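Local coordinates for maleylacetoacetate isomerase (Anaeromyxobacter dehalogenans, PDB 4IGJ), which probably converts maleylacetoacetate to fumarylacetoacetate with glutathione as cofactor, as a zeta-class member of the glutathione transferase superfamily, at residues A[28-32]-A[229-235]; A[44-48]-A[104-109]; A[119-123]-A[169-174]. One frame throughout, in Å; residues are numbered along the deposited sequence.

Contact 1. Residues A[28-32]-A[229-235]; sequences YSYWR and DRQPDAP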
loop_
_atom_site.group_PDB
_atom_site.type_symbol
_atom_site.label_atom_id
_atom_site.label_comp_id
_atom_site.label_asym_id
_atom_site.label_seq_id
_atom_site.Cartn_x
_atom_site.Cartn_y
_atom_site.Cartn_z
ATOM N N TYR A 28 16.524 -1.357 10.400
ATOM C CA TYR A 28 16.247 -2.730 10.822
ATOM C C TYR A 28 15.788 -3.511 9.599
ATOM O O TYR A 28 14.719 -3.239 9.043
ATOM C CB TYR A 28 15.174 -2.744 11.912
ATOM C CG TYR A 28 15.664 -2.192 13.227
ATOM C CD1 TYR A 28 16.056 -3.044 14.251
ATOM C CD2 TYR A 28 15.755 -0.819 13.442
ATOM C CE1 TYR A 28 16.515 -2.549 15.455
ATOM C CE2 TYR A 28 16.214 -0.315 14.650
ATOM C CZ TYR A 28 16.590 -1.187 15.652
ATOM O OH TYR A 28 17.049 -0.693 16.855
ATOM N N SER A 29 16.609 -4.469 9.175
ATOM C CA SER A 29 16.440 -5.131 7.889
ATOM C C SER A 29 16.713 -6.619 8.033
ATOM O O SER A 29 17.497 -7.036 8.893
ATOM C CB SER A 29 17.416 -4.533 6.870
ATOM O OG SER A 29 17.414 -5.231 5.635
ATOM N N TYR A 30 16.044 -7.404 7.194
ATOM C CA TYR A 30 16.358 -8.817 6.982
ATOM C C TYR A 30 16.790 -8.924 5.528
ATOM O O TYR A 30 16.177 -8.303 4.652
ATOM C CB TYR A 30 15.102 -9.655 7.246
ATOM C CG TYR A 30 15.212 -11.141 6.957
ATOM C CD1 TYR A 30 16.091 -11.949 7.666
ATOM C CD2 TYR A 30 14.396 -11.734 6.006
ATOM C CE1 TYR A 30 16.178 -13.304 7.405
ATOM C CE2 TYR A 30 14.470 -13.084 5.738
ATOM C CZ TYR A 30 15.359 -13.862 6.443
ATOM O OH TYR A 30 15.426 -15.210 6.170
ATOM N N TRP A 31 17.838 -9.702 5.246
ATOM C CA TRP A 31 18.443 -9.691 3.911
ATOM C C TRP A 31 17.417 -9.962 2.815
ATOM O O TRP A 31 17.448 -9.326 1.756
ATOM C CB TRP A 31 19.613 -10.695 3.826
ATOM C CG TRP A 31 19.170 -12.127 3.918
ATOM C CD1 TRP A 31 18.782 -12.790 5.041
ATOM C CD2 TRP A 31 19.061 -13.063 2.837
ATOM N NE1 TRP A 31 18.438 -14.090 4.730
ATOM C CE2 TRP A 31 18.586 -14.277 3.381
ATOM C CE3 TRP A 31 19.313 -12.992 1.463
ATOM C CZ2 TRP A 31 18.366 -15.415 2.602
ATOM C CZ3 TRP A 31 19.101 -14.122 0.690
ATOM C CH2 TRP A 31 18.628 -15.320 1.262
ATOM N N ARG A 32 16.476 -10.857 3.086
ATOM C CA ARG A 32 15.552 -11.289 2.045
ATOM C C ARG A 32 14.183 -10.611 2.074
ATOM O O ARG A 32 13.328 -10.906 1.235
ATOM C CB ARG A 32 15.375 -12.801 2.090
ATOM C CG ARG A 32 15.205 -13.401 0.719
ATOM C CD ARG A 32 15.061 -14.900 0.808
ATOM N NE ARG A 32 15.574 -15.548 -0.389
ATOM C CZ ARG A 32 15.697 -16.863 -0.518
ATOM N NH1 ARG A 32 16.175 -17.383 -1.640
ATOM N NH2 ARG A 32 15.336 -17.655 0.480
ATOM N N ASP A 229 21.706 -10.305 -1.721
ATOM C CA ASP A 229 22.968 -11.039 -1.660
ATOM C C ASP A 229 24.116 -10.216 -1.090
ATOM O O ASP A 229 25.130 -10.773 -0.663
ATOM C CB ASP A 229 23.357 -11.550 -3.045
ATOM C CG ASP A 229 22.423 -12.614 -3.557
ATOM O OD1 ASP A 229 21.614 -13.135 -2.766
ATOM O OD2 ASP A 229 22.497 -12.915 -4.768
ATOM N N ARG A 230 23.981 -8.896 -1.104
ATOM C CA ARG A 230 25.049 -8.030 -0.607
ATOM C C ARG A 230 24.830 -7.573 0.831
ATOM O O ARG A 230 25.614 -6.792 1.360
ATOM C CB ARG A 230 25.201 -6.802 -1.504
ATOM C CG ARG A 230 25.493 -7.137 -2.947
ATOM C CD ARG A 230 26.894 -7.693 -3.157
ATOM N NE ARG A 230 27.941 -6.678 -3.037
ATOM C CZ ARG A 230 28.148 -5.692 -3.910
ATOM N NH1 ARG A 230 27.364 -5.550 -4.972
ATOM N NH2 ARG A 230 29.136 -4.832 -3.710
ATOM N N GLN A 231 23.773 -8.052 1.481
ATOM C CA GLN A 231 23.468 -7.571 2.826
ATOM C C GLN A 231 24.309 -8.306 3.867
ATOM O O GLN A 231 24.687 -9.458 3.646
ATOM C CB GLN A 231 21.973 -7.720 3.133
ATOM C CG GLN A 231 21.069 -6.945 2.171
ATOM C CD GLN A 231 21.609 -5.567 1.864
ATOM O OE1 GLN A 231 21.790 -4.743 2.758
ATOM N NE2 GLN A 231 21.881 -5.313 0.594
ATOM N N PRO A 232 24.605 -7.649 5.002
ATOM C CA PRO A 232 25.455 -8.272 6.030
ATOM C C PRO A 232 24.961 -9.630 6.523
ATOM O O PRO A 232 25.796 -10.483 6.853
ATOM C CB PRO A 232 25.422 -7.256 7.178
ATOM C CG PRO A 232 25.203 -5.946 6.511
ATOM C CD PRO A 232 24.310 -6.235 5.317
ATOM N N ASP A 233 23.648 -9.838 6.569
ATOM C CA ASP A 233 23.096 -11.077 7.108
ATOM C C ASP A 233 22.770 -12.127 6.041
ATOM O O ASP A 233 22.153 -13.140 6.350
ATOM C CB ASP A 233 21.864 -10.798 7.985
ATOM C CG ASP A 233 20.739 -10.086 7.227
ATOM O OD1 ASP A 233 21.027 -9.189 6.403
ATOM O OD2 ASP A 233 19.559 -10.409 7.469
ATOM N N ALA A 234 23.172 -11.898 4.793
ATOM C CA ALA A 234 22.889 -12.873 3.746
ATOM C C ALA A 234 23.681 -14.171 3.948
ATOM O O ALA A 234 24.906 -14.149 4.086
ATOM C CB ALA A 234 23.173 -12.295 2.365
ATOM N N PRO A 235 22.977 -15.309 3.953
ATOM C CA PRO A 235 23.653 -16.602 4.001
ATOM C C PRO A 235 24.179 -16.977 2.625
ATOM O O PRO A 235 23.727 -16.422 1.626
ATOM C CB PRO A 235 22.539 -17.577 4.416
ATOM C CG PRO A 235 21.292 -16.774 4.585
ATOM C CD PRO A 235 21.517 -15.455 3.921
#
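The thioredoxin-like domain of a glutathione transferase meets the chain's C-terminal tail here, with Trp31, just past strand 24-29, lying against Ala234 and Pro235 in the loop after helix 221-226. The indole is the centrepiece. Pro235 CD makes a CH-pi contact over one face, 3.5 Å from the centroid of the five-membered ring, and comes within 3.2 Å of Trp31 CE2. Ala234 CA makes a second on the same face, 4.1 Å from that centroid, while CB of the adjoining Arg32 lies over the opposite face. A chi1 of 68°, which sets CG between the backbone N and the carbonyl carbon, swings the ring over this tail. Beside it, Asp233 OD2 accepts a hydrogen bond from Trp31 N (2.9 Å) on its syn side, 22° out of the carboxylate plane. The type I turn from Gln231 to Ala234, closed by Ala234 N to Gln231 O, presents that carboxylate, whose OD1 has a weak bond to Tyr52 OH. An alanine in place of Trp31 would keep the backbone N-H for Asp233 but would probably leave Ala234 and Pro235 facing a gap. Tyr30, next door, approaches Val76 of the glutathione site, so the junction borders the glutathione-binding edge of the thioredoxin-like fold.

Contact 2. Residues A[44-48]-A[104-109]; sequences ALKGL and HPEPAL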
loop_
_atom_site.group_PDB
_atom_site.type_symbol
_atom_site.label_atom_id
_atom_site.label_comp_id
_atom_site.label_asym_id
_atom_site.label_seq_id
_atom_site.Cartn_x
_atom_site.Cartn_y
_atom_site.Cartn_z
ATOM N N ALA A 44 19.846 3.945 -0.956
ATOM C CA ALA A 44 20.965 3.852 -1.894
ATOM C C ALA A 44 20.833 4.869 -3.025
ATOM O O ALA A 44 21.815 5.520 -3.402
ATOM C CB ALA A 44 21.068 2.443 -2.456
ATOM N N LEU A 45 19.620 5.023 -3.551
ATOM C CA LEU A 45 19.379 5.955 -4.651
ATOM C C LEU A 45 19.572 7.406 -4.211
ATOM O O LEU A 45 19.923 8.260 -5.031
ATOM C CB LEU A 45 17.980 5.743 -5.242
ATOM C CG LEU A 45 17.838 4.464 -6.076
ATOM C CD1 LEU A 45 16.362 4.093 -6.313
ATOM C CD2 LEU A 45 18.600 4.551 -7.399
ATOM N N LYS A 46 19.357 7.682 -2.926
ATOM C CA LYS A 46 19.551 9.030 -2.400
ATOM C C LYS A 46 20.947 9.251 -1.829
ATOM O O LYS A 46 21.257 10.336 -1.335
ATOM C CB LYS A 46 18.467 9.362 -1.373
ATOM C CG LYS A 46 17.127 9.624 -2.062
ATOM C CD LYS A 46 16.041 10.106 -1.134
ATOM C CE LYS A 46 14.736 10.293 -1.917
ATOM N NZ LYS A 46 14.696 11.483 -2.832
ATOM N N GLY A 47 21.780 8.217 -1.893
ATOM C CA GLY A 47 23.161 8.328 -1.451
ATOM C C GLY A 47 23.310 8.502 0.044
ATOM O O GLY A 47 24.259 9.137 0.513
ATOM N N LEU A 48 22.377 7.922 0.796
ATOM C CA LEU A 48 22.327 8.100 2.240
ATOM C C LEU A 48 22.974 6.939 2.975
ATOM O O LEU A 48 22.578 5.778 2.807
ATOM C CB LEU A 48 20.873 8.264 2.700
ATOM C CG LEU A 48 20.107 9.431 2.080
ATOM C CD1 LEU A 48 18.634 9.360 2.450
ATOM C CD2 LEU A 48 20.701 10.769 2.511
ATOM N N HIS A 104 14.903 14.463 1.950
ATOM C CA HIS A 104 16.048 14.524 1.052
ATOM C C HIS A 104 15.550 14.533 -0.390
ATOM O O HIS A 104 15.555 13.502 -1.064
ATOM C CB HIS A 104 16.946 13.305 1.270
ATOM C CG HIS A 104 17.563 13.241 2.632
ATOM N ND1 HIS A 104 18.547 14.112 3.046
ATOM C CD2 HIS A 104 17.342 12.398 3.670
ATOM C CE1 HIS A 104 18.909 13.809 4.282
ATOM N NE2 HIS A 104 18.191 12.772 4.683
ATOM N N PRO A 105 15.122 15.707 -0.875
ATOM C CA PRO A 105 14.391 15.766 -2.146
ATOM C C PRO A 105 15.221 15.440 -3.391
ATOM O O PRO A 105 14.627 15.080 -4.410
ATOM C CB PRO A 105 13.885 17.215 -2.188
ATOM C CG PRO A 105 14.834 17.986 -1.308
ATOM C CD PRO A 105 15.189 17.021 -0.208
ATOM N N GLU A 106 16.546 15.561 -3.318
ATOM C CA GLU A 106 17.399 15.301 -4.477
ATOM C C GLU A 106 18.360 14.161 -4.179
ATOM O O GLU A 106 18.966 14.132 -3.108
ATOM C CB GLU A 106 18.203 16.549 -4.877
ATOM C CG GLU A 106 17.366 17.759 -5.282
ATOM C CD GLU A 106 18.151 18.766 -6.121
ATOM O OE1 GLU A 106 19.193 18.382 -6.694
ATOM O OE2 GLU A 106 17.718 19.937 -6.209
ATOM N N PRO A 107 18.500 13.211 -5.121
ATOM C CA PRO A 107 17.765 13.122 -6.389
ATOM C C PRO A 107 16.347 12.628 -6.149
ATOM O O PRO A 107 16.116 11.825 -5.245
ATOM C CB PRO A 107 18.561 12.085 -7.184
ATOM C CG PRO A 107 19.190 11.227 -6.129
ATOM C CD PRO A 107 19.538 12.172 -5.016
ATOM N N ALA A 108 15.417 13.116 -6.955
ATOM C CA ALA A 108 14.003 12.883 -6.712
ATOM C C ALA A 108 13.574 11.493 -7.153
ATOM O O ALA A 108 13.891 11.062 -8.263
ATOM C CB ALA A 108 13.183 13.932 -7.420
ATOM N N LEU A 109 12.845 10.799 -6.284
ATOM C CA LEU A 109 12.250 9.522 -6.673
ATOM C C LEU A 109 10.760 9.661 -6.984
ATOM O O LEU A 109 10.103 8.678 -7.327
ATOM C CB LEU A 109 12.506 8.446 -5.620
ATOM C CG LEU A 109 13.995 8.171 -5.389
ATOM C CD1 LEU A 109 14.226 7.130 -4.309
ATOM C CD2 LEU A 109 14.674 7.737 -6.682
HETATM O O HOH W 1 19.767 12.688 -0.885
#
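Lys46 reaches from the end of helix 34-45 into a bend of the 104-109 loop, and its ammonium group is gripped by two carbonyls there. The helix, an element of the thioredoxin-like domain, finishes in a Schellman motif at Gly47, which has positive phi, with two bonds back into the last turn, one of them Gly47 N to Ala44 O. The tight half of the contact lies around the buried lysine chain. Lys46 is extended as far as CE and then turns at its last torsion (chi4 -73°), which brings NZ to 2.8 Å from His104 O, almost in line with that C=O, and to 2.8 Å from Pro107 O, where it stands tilted 32° from the carbonyl plane. Glu101 of helix 93-103 adds a salt bridge, so the buried charge is met by one carboxylate and two backbone oxygens. Glu101 also accepts from Leu109 N, tying the loop to the same carboxylate. Apolar groups close the flanks. Leu45 CD1 meets Leu109 CD2 at 4.0 Å, the two side chains crossing at about a right angle, and Leu109 CD1 packs against Lys46 CE. On the other flank Leu48 CD2 stands 3.8 Å above the centre of the His104 imidazole, an almost vertical CH-pi contact, 4° off the ring normal.

The outer side is looser. Pro105, Glu106 and Ala108 are exposed, their CB atoms turned away from 44-48. Pro107, which follows a cis peptide bond, is exposed to solvent, though its CG comes 3.2 Å from Leu45 O. Nearby the two backbones are joined through a single water, which donates one hydrogen to Lys46 O and the other to Glu106 O, each at 2.8 Å.

Contact 3. Residues A[119-123]-A[169-174]; sequences RVRAL and AVRDGA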
loop_
_atom_site.group_PDB
_atom_site.type_symbol
_atom_site.label_atom_id
_atom_site.label_comp_id
_atom_site.label_asym_id
_atom_site.label_seq_id
_atom_site.Cartn_x
_atom_site.Cartn_y
_atom_site.Cartn_z
ATOM N N ARG A 119 0.840 8.536 -10.963
ATOM C CA ARG A 119 1.176 7.313 -11.698
ATOM C C ARG A 119 2.218 6.497 -10.938
ATOM O O ARG A 119 2.085 5.284 -10.770
ATOM C CB ARG A 119 1.686 7.637 -13.109
ATOM C CG ARG A 119 2.064 6.406 -13.921
ATOM C CD ARG A 119 2.518 6.734 -15.346
ATOM N NE ARG A 119 2.849 5.522 -16.104
ATOM C CZ ARG A 119 4.051 4.948 -16.130
ATOM N NH1 ARG A 119 5.056 5.457 -15.444
ATOM N NH2 ARG A 119 4.249 3.850 -16.841
ATOM N N VAL A 120 3.266 7.165 -10.476
ATOM C CA VAL A 120 4.326 6.454 -9.757
ATOM C C VAL A 120 3.807 5.824 -8.471
ATOM O O VAL A 120 4.108 4.660 -8.172
ATOM C CB VAL A 120 5.519 7.375 -9.449
ATOM C CG1 VAL A 120 6.502 6.699 -8.500
ATOM C CG2 VAL A 120 6.235 7.763 -10.738
ATOM N N ARG A 121 3.009 6.578 -7.721
ATOM C CA ARG A 121 2.436 6.024 -6.511
ATOM C C ARG A 121 1.522 4.847 -6.810
ATOM O O ARG A 121 1.496 3.876 -6.051
ATOM C CB ARG A 121 1.697 7.104 -5.718
ATOM C CG ARG A 121 2.610 8.110 -5.039
ATOM C CD ARG A 121 1.794 9.056 -4.183
ATOM N NE ARG A 121 2.628 9.959 -3.387
ATOM C CZ ARG A 121 2.671 11.282 -3.528
ATOM N NH1 ARG A 121 1.933 11.903 -4.448
ATOM N NH2 ARG A 121 3.465 11.989 -2.736
ATOM N N ALA A 122 0.776 4.915 -7.905
ATOM C CA ALA A 122 -0.098 3.803 -8.271
ATOM C C ALA A 122 0.701 2.543 -8.587
ATOM O O ALA A 122 0.321 1.457 -8.164
ATOM C CB ALA A 122 -1.012 4.169 -9.440
ATOM N N LEU A 123 1.793 2.693 -9.336
ATOM C CA LEU A 123 2.661 1.553 -9.642
ATOM C C LEU A 123 3.206 0.947 -8.357
ATOM O O LEU A 123 3.209 -0.277 -8.185
ATOM C CB LEU A 123 3.803 1.985 -10.561
ATOM C CG LEU A 123 3.340 2.427 -11.948
ATOM C CD1 LEU A 123 4.505 3.001 -12.739
ATOM C CD2 LEU A 123 2.745 1.258 -12.690
ATOM N N ALA A 169 0.362 -1.233 -17.022
ATOM C CA ALA A 169 0.411 0.115 -16.459
ATOM C C ALA A 169 1.780 0.755 -16.663
ATOM O O ALA A 169 1.886 1.968 -16.857
ATOM C CB ALA A 169 0.045 0.092 -14.978
ATOM N N VAL A 170 2.832 -0.060 -16.609
ATOM C CA VAL A 170 4.186 0.433 -16.839
ATOM C C VAL A 170 4.401 0.751 -18.312
ATOM O O VAL A 170 4.960 1.795 -18.645
ATOM C CB VAL A 170 5.260 -0.561 -16.322
ATOM C CG1 VAL A 170 6.633 -0.225 -16.873
ATOM C CG2 VAL A 170 5.293 -0.561 -14.802
ATOM N N ARG A 171 3.931 -0.139 -19.186
ATOM C CA ARG A 171 4.107 0.009 -20.632
ATOM C C ARG A 171 3.641 1.366 -21.176
ATOM O O ARG A 171 4.204 1.875 -22.150
ATOM C CB ARG A 171 3.411 -1.134 -21.377
ATOM N N ASP A 172 2.616 1.946 -20.553
ATOM C CA ASP A 172 2.195 3.309 -20.881
ATOM C C ASP A 172 2.867 4.317 -19.956
ATOM O O ASP A 172 2.290 4.715 -18.943
ATOM C CB ASP A 172 0.672 3.475 -20.780
ATOM C CG ASP A 172 0.232 4.928 -20.956
ATOM O OD1 ASP A 172 0.682 5.573 -21.928
ATOM O OD2 ASP A 172 -0.539 5.426 -20.108
ATOM N N GLY A 173 4.084 4.731 -20.293
ATOM C CA GLY A 173 4.750 5.776 -19.534
ATOM C C GLY A 173 6.172 5.439 -19.138
ATOM O O GLY A 173 6.926 6.295 -18.671
ATOM N N ALA A 174 6.541 4.179 -19.313
ATOM C CA ALA A 174 7.911 3.765 -19.070
ATOM C C ALA A 174 8.826 4.234 -20.197
ATOM O O ALA A 174 8.472 4.164 -21.376
ATOM C CB ALA A 174 7.988 2.264 -18.931
HETATM O O HOH W 2 0.438 3.752 -15.783
#
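Leu123 and Arg119, one turn apart on helix 114-128, share the work of holding the end of helix 150-171 and the loop that leaves it, the arginine in one of its two conformers, to which all its contacts here belong. At Ala169 the methyl CB meets Leu123 CD2 at 3.7 Å, and the carbonyl O takes a weak hydrogen bond from Arg119 NH2. Val170 comes next: its CG2 lies 3.8 Å from the same Leu123 CD2, the two side chains crossing at about a right angle. Val170 O stands at the edge of the guanidinium but accepts instead from Ala174 N, a bond from the loop back to the last turn of the helix. Past Arg171, Asp172 O receives two weak bonds, from Arg119 NE and NH2, each 3.0 Å long. Gly173, with no side chain, then lays its CA 3.3 Å above one face of the guanidinium, while Leu123 CD1 lies over the opposite face. Arg119 is extended as far as NE, with CG anti to the backbone N (chi1 179°) and the guanidinium turned at the last torsion, which carries the charge across to carbonyls at the helix end, whose partial negative charge would probably suit it. Its other nitrogen, NH1, is bonded to His179 and Ser178 O. Leucine packing alongside an arginine spread over backbone oxygens thus joins two helices of the all-helical C-terminal domain of the glutathione transferase fold.

The three contacts tie a two-domain fold at different places. Contact 1 is the longest-range, joining the thioredoxin-like domain, at the end of its first strand, to the C-terminal tail; contacts 2 and 3 both fall within the chain it spans and follow in series. Contact 2 ties helix 34-45, which comes directly after that strand, to the loop running on to the helical domain, and contact 3 packs two helices inside that domain, one of them helix 114-128. Centres of contacts 1 and 2 are 22 Å apart, and those of contacts 2 and 3 are 20 Å apart, with Leu109 O and Val120 CG1 packing at 4.3 Å. Contacts 1 and 3 lie on opposite sides of the chain's centre.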